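Long-range contact in cell wall surface anchor family protein (Streptococcus agalactiae serogroup V, PDB 3TVY), which probably mediates adhesion to the host as the tip pilin of group B streptococcal pili, here represented by its metal-binding von Willebrand factor A-like domain: residues Q9-V14 against K165-H170. Numbering follows the deposited sequence.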
loop_
_atom_site.group_PDB
_atom_site.type_symbol
_atom_site.label_atom_id
_atom_site.label_comp_id
_atom_site.label_asym_id
_atom_site.label_seq_id
_atom_site.Cartn_x
_atom_site.Cartn_y
_atom_site.Cartn_z
ATOM N N GLN A 9 -9.931 28.452 14.004
ATOM C CA GLN A 9 -9.792 27.001 14.379
ATOM C C GLN A 9 -8.371 26.544 14.087
ATOM O O GLN A 9 -7.897 26.677 12.946
ATOM C CB GLN A 9 -10.798 26.086 13.637
ATOM C CG GLN A 9 -12.116 25.803 14.384
ATOM C CD GLN A 9 -12.876 24.554 13.891
ATOM O OE1 GLN A 9 -12.518 23.930 12.881
ATOM N NE2 GLN A 9 -13.945 24.194 14.617
ATOM N N PRO A 10 -7.698 25.993 15.109
ATOM C CA PRO A 10 -6.336 25.475 14.976
ATOM C C PRO A 10 -6.311 24.295 13.993
ATOM O O PRO A 10 -7.357 23.695 13.703
ATOM C CB PRO A 10 -5.988 24.986 16.391
ATOM C CG PRO A 10 -7.111 25.433 17.290
ATOM C CD PRO A 10 -8.302 25.649 16.415
ATOM N N LEU A 11 -5.126 23.979 13.479
ATOM C CA LEU A 11 -4.979 22.874 12.521
ATOM C C LEU A 11 -4.293 21.660 13.117
ATOM O O LEU A 11 -3.259 21.780 13.764
ATOM C CB LEU A 11 -4.225 23.321 11.263
ATOM C CG LEU A 11 -4.689 24.546 10.460
ATOM C CD1 LEU A 11 -3.802 24.703 9.235
ATOM C CD2 LEU A 11 -6.096 24.460 10.046
ATOM N N ASP A 12 -4.896 20.497 12.894
ATOM C CA ASP A 12 -4.285 19.215 13.163
ATOM C C ASP A 12 -3.973 18.593 11.805
ATOM O O ASP A 12 -4.891 18.342 11.024
ATOM C CB ASP A 12 -5.252 18.331 13.933
ATOM C CG ASP A 12 -5.263 18.627 15.439
ATOM O OD1 ASP A 12 -4.333 19.283 15.971
ATOM O OD2 ASP A 12 -6.211 18.195 16.096
ATOM N N VAL A 13 -2.685 18.357 11.520
ATOM C CA VAL A 13 -2.257 17.935 10.165
ATOM C C VAL A 13 -1.503 16.597 10.252
ATOM O O VAL A 13 -0.528 16.466 11.015
ATOM C CB VAL A 13 -1.333 19.014 9.479
ATOM C CG1 VAL A 13 -0.935 18.616 8.077
ATOM C CG2 VAL A 13 -1.997 20.388 9.448
ATOM N N VAL A 14 -1.947 15.599 9.481
ATOM C CA VAL A 14 -1.145 14.406 9.279
ATOM C C VAL A 14 -0.489 14.498 7.877
ATOM O O VAL A 14 -1.203 14.660 6.869
ATOM C CB VAL A 14 -2.007 13.125 9.374
ATOM C CG1 VAL A 14 -1.179 11.894 9.046
ATOM C CG2 VAL A 14 -2.635 12.978 10.782
ATOM N N LYS A 165 -9.588 22.014 12.979
ATOM C CA LYS A 165 -9.583 21.832 11.530
ATOM C C LYS A 165 -8.587 20.731 11.167
ATOM O O LYS A 165 -7.396 20.829 11.534
ATOM C CB LYS A 165 -9.276 23.138 10.775
ATOM C CG LYS A 165 -9.303 22.979 9.241
ATOM C CD LYS A 165 -10.267 23.931 8.575
ATOM C CE LYS A 165 -11.059 23.196 7.483
ATOM N NZ LYS A 165 -11.510 24.066 6.355
ATOM N N LYS A 166 -9.076 19.693 10.472
ATOM C CA LYS A 166 -8.259 18.512 10.157
ATOM C C LYS A 166 -7.854 18.381 8.673
ATOM O O LYS A 166 -8.707 18.413 7.745
ATOM C CB LYS A 166 -8.909 17.235 10.672
ATOM C CG LYS A 166 -9.176 17.277 12.203
ATOM C CD LYS A 166 -10.067 16.139 12.684
ATOM C CE LYS A 166 -11.548 16.418 12.438
ATOM N NZ LYS A 166 -12.098 17.552 13.258
ATOM N N LEU A 167 -6.540 18.238 8.487
ATOM C CA LEU A 167 -5.907 18.180 7.152
ATOM C C LEU A 167 -5.004 16.931 7.000
ATOM O O LEU A 167 -4.308 16.524 7.948
ATOM C CB LEU A 167 -5.043 19.414 6.929
ATOM C CG LEU A 167 -5.525 20.807 6.507
ATOM C CD1 LEU A 167 -6.869 21.215 7.008
ATOM C CD2 LEU A 167 -4.479 21.768 6.978
ATOM N N ILE A 168 -5.033 16.338 5.807
ATOM C CA ILE A 168 -4.016 15.378 5.408
ATOM C C ILE A 168 -3.307 15.836 4.129
ATOM O O ILE A 168 -3.955 16.259 3.152
ATOM C CB ILE A 168 -4.607 13.954 5.198
ATOM C CG1 ILE A 168 -5.151 13.395 6.516
ATOM C CG2 ILE A 168 -3.575 13.007 4.572
ATOM C CD1 ILE A 168 -6.055 12.201 6.345
ATOM N N PHE A 169 -1.978 15.766 4.170
ATOM C CA PHE A 169 -1.150 15.963 2.989
ATOM C C PHE A 169 -0.451 14.658 2.638
ATOM O O PHE A 169 0.357 14.147 3.419
ATOM C CB PHE A 169 -0.114 17.076 3.218
ATOM C CG PHE A 169 -0.717 18.464 3.328
ATOM C CD1 PHE A 169 -0.843 19.271 2.206
ATOM C CD2 PHE A 169 -1.145 18.960 4.559
ATOM C CE1 PHE A 169 -1.392 20.560 2.298
ATOM C CE2 PHE A 169 -1.698 20.260 4.661
ATOM C CZ PHE A 169 -1.821 21.040 3.531
ATOM N N HIS A 170 -0.733 14.139 1.452
ATOM C CA HIS A 170 -0.266 12.819 1.054
ATOM C C HIS A 170 0.676 12.921 -0.148
ATOM O O HIS A 170 0.280 13.331 -1.223
ATOM C CB HIS A 170 -1.490 11.900 0.808
ATOM C CG HIS A 170 -1.158 10.494 0.394
ATOM N ND1 HIS A 170 -2.101 9.656 -0.172
ATOM C CD2 HIS A 170 -0.001 9.780 0.445
ATOM C CE1 HIS A 170 -1.542 8.486 -0.443
ATOM N NE2 HIS A 170 -0.271 8.536 -0.083
#
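The Phe169 ring receives Val13 at its edge, close to the ring plane: methyl CG1 of Val13 comes within 3.5 Å of CD2 of Phe169. Phe321 on the neighbouring strand 319-325 meets the same ring with planes inclined by about 30°, and helix 361-370 packs on it through Leu365, Tyr368 and Phe369. Val13 divides its two methyls between neighbours. With CG1 anti to the backbone N (chi1 -178°) and directed at Phe169, CG2 sits beside the backbone N and touches Leu167, 3.8 Å from its CD2, and that same CD2 also meets CD1 of Leu11. At the N-terminal end of the pair, CD2 of Leu11 lies alongside the aliphatic root of Lys165, 3.5 Å from CB. Leu11, Val13, Lys165, Leu167 and Phe169 line one face of two adjacent parallel strands in the central sheet of the vWA fold, a Rossmann-like sheet with helices on both faces. Five backbone hydrogen bonds join the strands, from Lys165 N to Pro10 O (2.9 Å) through to Phe169 N to Val14 O (3.0 Å). On the other face, CB of Val14 lies 4.3 Å from CG1 of Ile168, a loose contact, and both residues pack against Ala152 and Leu156 of helix 145-159. The buried carboxylate of Asp12, on this face too, forms salt bridges with Arg55 and Arg164 and a hydrogen bond with Ser160, which together should favour its ionised form, whereas Lys166 NZ turns away to the carbonyls of Ser161 and Arg164.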